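Local coordinates for protein putative aldehyde dehydrogenase (Burkholderia cenocepacia, PDB 4YWE) that probably oxidises aldehydes, with NAD or NADP as electron acceptor, at residues R339-F343 / R384-V390; L317-P321 / Y370-A374; V265-A269 / E299-Y303. All blocks are in the same frame, centred on the assembly; numbering follows the deposited sequence.

Contact 1 (R339-F343 / R384-V390); sequences RVWDF and RLAQEEV
Phe343, on helix 334-349, points its CA-to-CB bond toward 384-390, and its ring (chi1 m) lies between two side chains. Val390 packs on one face, its CG2 3.8 Å from the ring centroid in a CH-pi contact; on the opposite face the Arg384 guanidinium stacks flat, planes 12° apart, with CZ 3.7 Å from the centroid, a cation-pi pair. A flat aromatic suits this slot, one face taking a methyl and the other a delocalised cation. Leu385 CD1 reaches Phe343 CD1 at 4.3 Å, and Val340 CG2 meets Val390 CG1 at 4.2 Å. The CA atoms of Phe343 and Leu385 stand 6.5 Å apart, those of Val340 and Val390 6.2 Å. Residues 384-387 form a weakly bonded helical turn; Glu388 and Glu389 run extended. Arg384, all t through chi3, forms a salt bridge from NE to Glu388 OE1 (2.6 Å), its hydrogen bond weak. A water bridges Arg384 NH2 (2.8 Å) and Arg339 O (3.2 Å). Outermost, Arg339 NH2 gives Glu389 O a weak hydrogen bond (3.3 Å), while Glu389 OE2 accepts from Gly259 N. This arginine/aliphatic sandwich packs a catalytic-domain helix against the turn before sheet strand 394-400, whose Val394 touches Val340 and Leu385.

Contact 2 (L317-P321 / Y370-A374); sequences LRVGP and YQAPA
Tyr370 opens the second segment, its ring (chi1 m) reaching across so that the edge meets Val319 CG1 through CD1 at 3.7 Å and Gly320 O through CE1 at 3.2 Å. Its OH lies 3.3 Å from Pro321 CA and is hydrogen-bonded to Ser35 O, so a tyrosine both fills the apolar gap and satisfies a distant carbonyl. The backbone of 370-373 is extended and runs nearly opposite to 317-321, the end-to-end directions 161° apart. Gln371 turns away, and its NE2 bonds back to Ala372 O (2.8 Å). The two segments are not sheet neighbours: Leu317 and Val319 bond instead to the backbone of Gln359, so this is side-chain packing over the edge strand 318-319 of the mixed sheet of the catalytic domain. Ala372, opposite Val319 with CA atoms 6.1 Å apart, is small enough to let Val319 CG2 come within 3.9 Å of its CA. Pro373 finishes the apolar row, its CD 3.5 Å from Val319 CG2 and its CB 3.7 Å from Leu317 CD1 (Leu317 rotamer mt).

Contact 3 (V265-A269 / E299-Y303); sequences VFADA and ERAVY
Two hydrogen bonds, both centred on Glu299, join the segments. Its backbone N donates to Val265 O (2.8 Å, 159°), and its carboxylate OE1 accepts from Ala267 N (2.8 Å, 165°). Val265 and Glu299 are the last residues of neighbouring parallel strands, so the first bond belongs to the sheet; the second replaces a backbone carbonyl with a side chain once the chains begin to diverge. Glutamate suits the place because, with chi1 and chi2 both t, its extended chain lies alongside residues 265-267 and brings the carboxylate to the amide of Ala267. The CA atoms of Phe266 and Glu299 are 5.0 Å apart, those of Ala267 and Val302 5.5 Å. Phe266 starts a type I turn closed by Ala269 N to Phe266 O (3.1 Å). Its CA-to-CB bond points away, yet the ring edge (chi1 m) meets Glu299 OE1, 3.4 Å from CD2; the ring also packs edge-to-face with Phe400. Beyond the polar pair, Ala267 lies against the turn at 299-302, where Val302 N bonds to Glu299 O (3.1 Å): Ala267 CB is 3.9 Å from Ala301 CB, a close fit that the two alanines allow, and 4.0 Å from Val302 CG1. Val302 is the N-cap residue of helix 303-315. Strand 261-265, helix 271-283 and strand 293-299, the strands parallel and adjacent, form a beta-alpha-beta crossover in the catalytic domain of the aldehyde dehydrogenase fold.

Overall arrangement
From the N terminus, contact 3 is the first to close: strand 261-265 ends, helix 271-283 and strand 293-299 follow, and the loop closes at 299-303, joining adjacent strand ends of the eight-stranded sheet. The chain then runs through helix 303-315 to edge strand 318-319, where contact 2 opens. Contact 1 opens next, on helix 334-349; contact 2 closes at 370-374 and contact 1 only at 384-390, so these two loops cross. They also touch, Gln371 packing on Val340 and Trp341, with centres about 17 Å apart. Together they tie helix 334-349 and the sheet's 318-319 edge to the chain leading into strand 374-376 and to the turn before strand 394-400. Contact 3 stays separate, its nearest atoms about 11 Å from contact 1.

Contact 1 (R339-F343 / R384-V390)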
# COMPACT_ATOMS: atom_id res chain seq x y z
N ARG A 339 0.66 -40.99 -21.90
CA ARG A 339 1.71 -39.99 -21.86
C ARG A 339 2.71 -40.28 -20.75
O ARG A 339 3.92 -40.14 -20.93
CB ARG A 339 1.12 -38.59 -21.69
CG ARG A 339 2.16 -37.49 -21.53
CD ARG A 339 1.51 -36.13 -21.42
NE ARG A 339 2.51 -35.07 -21.22
CZ ARG A 339 3.18 -34.48 -22.21
NH1 ARG A 339 2.96 -34.84 -23.46
NH2 ARG A 339 4.06 -33.54 -21.93
N VAL A 340 2.20 -40.70 -19.59
CA VAL A 340 3.05 -41.06 -18.46
C VAL A 340 3.84 -42.33 -18.80
O VAL A 340 5.02 -42.44 -18.47
CB VAL A 340 2.22 -41.26 -17.18
CG1 VAL A 340 3.10 -41.74 -16.04
CG2 VAL A 340 1.51 -39.97 -16.81
N TRP A 341 3.18 -43.27 -19.47
CA TRP A 341 3.83 -44.50 -19.90
C TRP A 341 5.02 -44.23 -20.81
O TRP A 341 6.05 -44.90 -20.73
CB TRP A 341 2.83 -45.41 -20.62
CG TRP A 341 1.87 -46.11 -19.71
CD1 TRP A 341 1.96 -46.23 -18.35
CD2 TRP A 341 0.67 -46.79 -20.09
NE1 TRP A 341 0.89 -46.94 -17.87
CE2 TRP A 341 0.08 -47.30 -18.91
CE3 TRP A 341 0.03 -47.02 -21.32
CZ2 TRP A 341 -1.11 -48.02 -18.92
CZ3 TRP A 341 -1.15 -47.74 -21.32
CH2 TRP A 341 -1.71 -48.23 -20.14
N ASP A 342 4.87 -43.24 -21.69
CA ASP A 342 5.92 -42.90 -22.65
C ASP A 342 7.14 -42.31 -21.94
O ASP A 342 8.27 -42.57 -22.33
CB ASP A 342 5.39 -41.93 -23.70
CG ASP A 342 4.31 -42.55 -24.57
OD1 ASP A 342 4.17 -43.79 -24.54
OD2 ASP A 342 3.62 -41.80 -25.29
N PHE A 343 6.89 -41.51 -20.91
CA PHE A 343 7.98 -40.97 -20.09
C PHE A 343 8.75 -42.08 -19.40
O PHE A 343 9.98 -42.12 -19.45
CB PHE A 343 7.43 -39.99 -19.05
CG PHE A 343 7.31 -38.58 -19.54
CD1 PHE A 343 8.41 -37.74 -19.55
CD2 PHE A 343 6.10 -38.08 -19.98
CE1 PHE A 343 8.31 -36.43 -20.00
CE2 PHE A 343 5.98 -36.78 -20.43
CZ PHE A 343 7.09 -35.95 -20.43
N ARG A 384 14.82 -35.63 -20.77
CA ARG A 384 13.44 -35.18 -20.91
C ARG A 384 12.63 -35.38 -19.63
O ARG A 384 11.72 -34.61 -19.33
CB ARG A 384 12.77 -35.92 -22.08
CG ARG A 384 11.29 -35.64 -22.25
CD ARG A 384 10.76 -36.19 -23.56
NE ARG A 384 9.36 -35.87 -23.77
CZ ARG A 384 8.34 -36.67 -23.46
NH1 ARG A 384 8.58 -37.86 -22.92
NH2 ARG A 384 7.10 -36.29 -23.68
N LEU A 385 12.97 -36.42 -18.87
CA LEU A 385 12.29 -36.71 -17.61
C LEU A 385 12.46 -35.57 -16.61
O LEU A 385 11.58 -35.31 -15.79
CB LEU A 385 12.80 -38.02 -17.02
CG LEU A 385 12.10 -38.52 -15.75
CD1 LEU A 385 10.64 -38.84 -16.04
CD2 LEU A 385 12.81 -39.73 -15.17
N ALA A 386 13.60 -34.89 -16.68
CA ALA A 386 13.92 -33.82 -15.73
C ALA A 386 13.70 -32.44 -16.32
O ALA A 386 13.94 -31.43 -15.66
CB ALA A 386 15.35 -33.97 -15.23
N GLN A 387 13.25 -32.39 -17.57
CA GLN A 387 13.07 -31.12 -18.27
C GLN A 387 11.61 -30.83 -18.60
O GLN A 387 11.17 -29.68 -18.55
CB GLN A 387 13.91 -31.10 -19.55
CG GLN A 387 15.41 -30.92 -19.32
CD GLN A 387 15.76 -29.50 -18.93
OE1 GLN A 387 15.08 -28.55 -19.32
NE2 GLN A 387 16.84 -29.34 -18.17
N GLU A 388 10.86 -31.87 -18.95
CA GLU A 388 9.48 -31.70 -19.37
C GLU A 388 8.49 -32.17 -18.31
O GLU A 388 8.78 -33.08 -17.53
CB GLU A 388 9.22 -32.45 -20.69
CG GLU A 388 10.09 -31.97 -21.84
CD GLU A 388 9.76 -32.66 -23.15
OE1 GLU A 388 8.78 -33.44 -23.19
OE2 GLU A 388 10.49 -32.44 -24.14
N GLU A 389 7.32 -31.54 -18.28
CA GLU A 389 6.28 -31.88 -17.31
C GLU A 389 5.62 -33.21 -17.66
O GLU A 389 5.16 -33.41 -18.78
CB GLU A 389 5.23 -30.77 -17.24
CG GLU A 389 4.18 -30.99 -16.16
CD GLU A 389 3.24 -29.80 -16.01
OE1 GLU A 389 2.61 -29.40 -17.02
OE2 GLU A 389 3.13 -29.27 -14.89
N VAL A 390 5.57 -34.11 -16.68
CA VAL A 390 4.99 -35.43 -16.89
C VAL A 390 3.49 -35.40 -16.61
O VAL A 390 2.71 -36.05 -17.31
CB VAL A 390 5.69 -36.48 -16.00
CG1 VAL A 390 5.05 -37.85 -16.17
CG2 VAL A 390 7.17 -36.53 -16.31
O HOH W 1 5.39 -38.50 -23.20

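Contact 2 (L317-P321 / Y370-A374)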
# COMPACT_ATOMS: atom_id res chain seq x y z
N LEU A 317 2.97 -47.05 -1.20
CA LEU A 317 1.87 -46.29 -1.78
C LEU A 317 0.90 -47.22 -2.51
O LEU A 317 1.31 -48.08 -3.28
CB LEU A 317 2.41 -45.23 -2.74
CG LEU A 317 3.26 -44.14 -2.09
CD1 LEU A 317 3.89 -43.24 -3.15
CD2 LEU A 317 2.43 -43.32 -1.12
N ARG A 318 -0.39 -47.03 -2.25
CA ARG A 318 -1.42 -47.87 -2.86
C ARG A 318 -2.34 -47.04 -3.76
O ARG A 318 -2.77 -45.95 -3.39
CB ARG A 318 -2.24 -48.58 -1.79
N VAL A 319 -2.62 -47.57 -4.95
CA VAL A 319 -3.48 -46.90 -5.91
C VAL A 319 -4.75 -47.71 -6.14
O VAL A 319 -4.70 -48.90 -6.42
CB VAL A 319 -2.75 -46.66 -7.24
CG1 VAL A 319 -3.65 -45.91 -8.21
CG2 VAL A 319 -1.47 -45.90 -7.00
N GLY A 320 -5.90 -47.05 -6.01
CA GLY A 320 -7.17 -47.70 -6.23
C GLY A 320 -8.25 -46.73 -6.65
O GLY A 320 -7.96 -45.56 -6.94
N PRO A 321 -9.51 -47.20 -6.70
CA PRO A 321 -10.66 -46.35 -7.03
C PRO A 321 -10.76 -45.14 -6.11
O PRO A 321 -10.26 -45.17 -4.99
CB PRO A 321 -11.85 -47.29 -6.83
CG PRO A 321 -11.30 -48.65 -7.04
CD PRO A 321 -9.90 -48.60 -6.49
N TYR A 370 -5.20 -46.47 -14.14
CA TYR A 370 -4.39 -46.43 -12.93
C TYR A 370 -2.89 -46.41 -13.23
O TYR A 370 -2.41 -47.12 -14.12
CB TYR A 370 -4.73 -47.61 -12.03
CG TYR A 370 -6.15 -47.58 -11.52
CD1 TYR A 370 -6.48 -46.83 -10.39
CD2 TYR A 370 -7.16 -48.27 -12.16
CE1 TYR A 370 -7.78 -46.79 -9.93
CE2 TYR A 370 -8.46 -48.24 -11.70
CZ TYR A 370 -8.77 -47.49 -10.58
OH TYR A 370 -10.06 -47.45 -10.12
N GLN A 371 -2.17 -45.58 -12.49
CA GLN A 371 -0.72 -45.47 -12.63
C GLN A 371 -0.08 -45.30 -11.26
O GLN A 371 -0.31 -44.30 -10.57
CB GLN A 371 -0.35 -44.30 -13.54
CG GLN A 371 1.13 -43.97 -13.56
CD GLN A 371 1.98 -45.10 -14.11
OE1 GLN A 371 1.88 -45.44 -15.29
NE2 GLN A 371 2.80 -45.70 -13.26
N ALA A 372 0.72 -46.28 -10.86
CA ALA A 372 1.39 -46.24 -9.57
C ALA A 372 2.48 -45.17 -9.56
O ALA A 372 3.16 -44.97 -10.56
CB ALA A 372 1.99 -47.60 -9.24
N PRO A 373 2.62 -44.46 -8.42
CA PRO A 373 3.69 -43.47 -8.27
C PRO A 373 5.06 -44.08 -8.47
O PRO A 373 5.31 -45.18 -7.98
CB PRO A 373 3.51 -42.97 -6.84
CG PRO A 373 2.07 -43.23 -6.53
CD PRO A 373 1.75 -44.51 -7.24
N ALA A 374 5.94 -43.39 -9.19
CA ALA A 374 7.24 -43.94 -9.53
C ALA A 374 8.38 -43.04 -9.06
O ALA A 374 8.34 -41.83 -9.24
CB ALA A 374 7.34 -44.17 -11.03

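Contact 3 (V265-A269 / E299-Y303)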
# COMPACT_ATOMS: atom_id res chain seq x y z
N VAL A 265 16.98 -30.40 -1.10
CA VAL A 265 17.28 -30.93 0.23
C VAL A 265 18.77 -30.90 0.52
O VAL A 265 19.58 -31.44 -0.24
CB VAL A 265 16.73 -32.36 0.39
CG1 VAL A 265 16.93 -32.84 1.82
CG2 VAL A 265 15.26 -32.42 -0.00
N PHE A 266 19.14 -30.28 1.64
CA PHE A 266 20.54 -30.23 2.07
C PHE A 266 20.81 -31.24 3.18
O PHE A 266 19.89 -31.80 3.77
CB PHE A 266 20.90 -28.82 2.55
CG PHE A 266 21.00 -27.82 1.45
CD1 PHE A 266 19.86 -27.22 0.93
CD2 PHE A 266 22.23 -27.47 0.92
CE1 PHE A 266 19.96 -26.30 -0.09
CE2 PHE A 266 22.33 -26.55 -0.11
CZ PHE A 266 21.19 -25.96 -0.61
N ALA A 267 22.09 -31.47 3.45
CA ALA A 267 22.51 -32.48 4.42
C ALA A 267 22.07 -32.16 5.84
O ALA A 267 21.97 -33.05 6.68
CB ALA A 267 24.03 -32.66 4.37
N ASP A 268 21.81 -30.88 6.11
CA ASP A 268 21.44 -30.46 7.46
C ASP A 268 19.92 -30.36 7.63
O ASP A 268 19.45 -29.79 8.61
CB ASP A 268 22.09 -29.11 7.78
CG ASP A 268 21.51 -27.97 6.97
OD1 ASP A 268 20.97 -28.22 5.87
OD2 ASP A 268 21.59 -26.81 7.43
N ALA A 269 19.17 -30.91 6.68
CA ALA A 269 17.72 -30.81 6.72
C ALA A 269 17.09 -31.86 7.62
O ALA A 269 17.69 -32.91 7.88
CB ALA A 269 17.15 -30.92 5.31
N GLU A 299 21.53 -32.95 -1.65
CA GLU A 299 22.97 -32.80 -1.46
C GLU A 299 23.61 -34.18 -1.39
O GLU A 299 23.02 -35.12 -0.87
CB GLU A 299 23.27 -32.00 -0.19
CG GLU A 299 24.74 -31.71 0.03
CD GLU A 299 24.99 -30.83 1.24
OE1 GLU A 299 24.01 -30.29 1.79
OE2 GLU A 299 26.17 -30.69 1.64
N ARG A 300 24.82 -34.30 -1.93
CA ARG A 300 25.50 -35.58 -2.09
C ARG A 300 25.61 -36.38 -0.79
O ARG A 300 25.47 -37.60 -0.79
CB ARG A 300 26.90 -35.38 -2.67
CG ARG A 300 26.90 -34.81 -4.08
CD ARG A 300 28.28 -34.91 -4.71
NE ARG A 300 28.28 -34.52 -6.12
CZ ARG A 300 29.34 -34.56 -6.91
NH1 ARG A 300 30.51 -34.98 -6.44
NH2 ARG A 300 29.24 -34.19 -8.18
N ALA A 301 25.85 -35.67 0.32
CA ALA A 301 26.06 -36.31 1.61
C ALA A 301 24.86 -37.16 2.06
O ALA A 301 25.03 -38.18 2.72
CB ALA A 301 26.38 -35.26 2.67
N VAL A 302 23.66 -36.73 1.69
CA VAL A 302 22.45 -37.43 2.11
C VAL A 302 21.64 -37.92 0.91
O VAL A 302 20.46 -38.26 1.05
CB VAL A 302 21.58 -36.55 3.02
CG1 VAL A 302 22.32 -36.24 4.32
CG2 VAL A 302 21.20 -35.26 2.30
N TYR A 303 22.27 -37.97 -0.26
CA TYR A 303 21.58 -38.40 -1.48
C TYR A 303 21.09 -39.84 -1.37
O TYR A 303 19.89 -40.10 -1.47
CB TYR A 303 22.50 -38.24 -2.70
CG TYR A 303 21.90 -38.78 -3.98
CD1 TYR A 303 20.76 -38.21 -4.53
CD2 TYR A 303 22.48 -39.85 -4.65
CE1 TYR A 303 20.21 -38.69 -5.71
CE2 TYR A 303 21.94 -40.34 -5.82
CZ TYR A 303 20.81 -39.76 -6.35
OH TYR A 303 20.27 -40.25 -7.52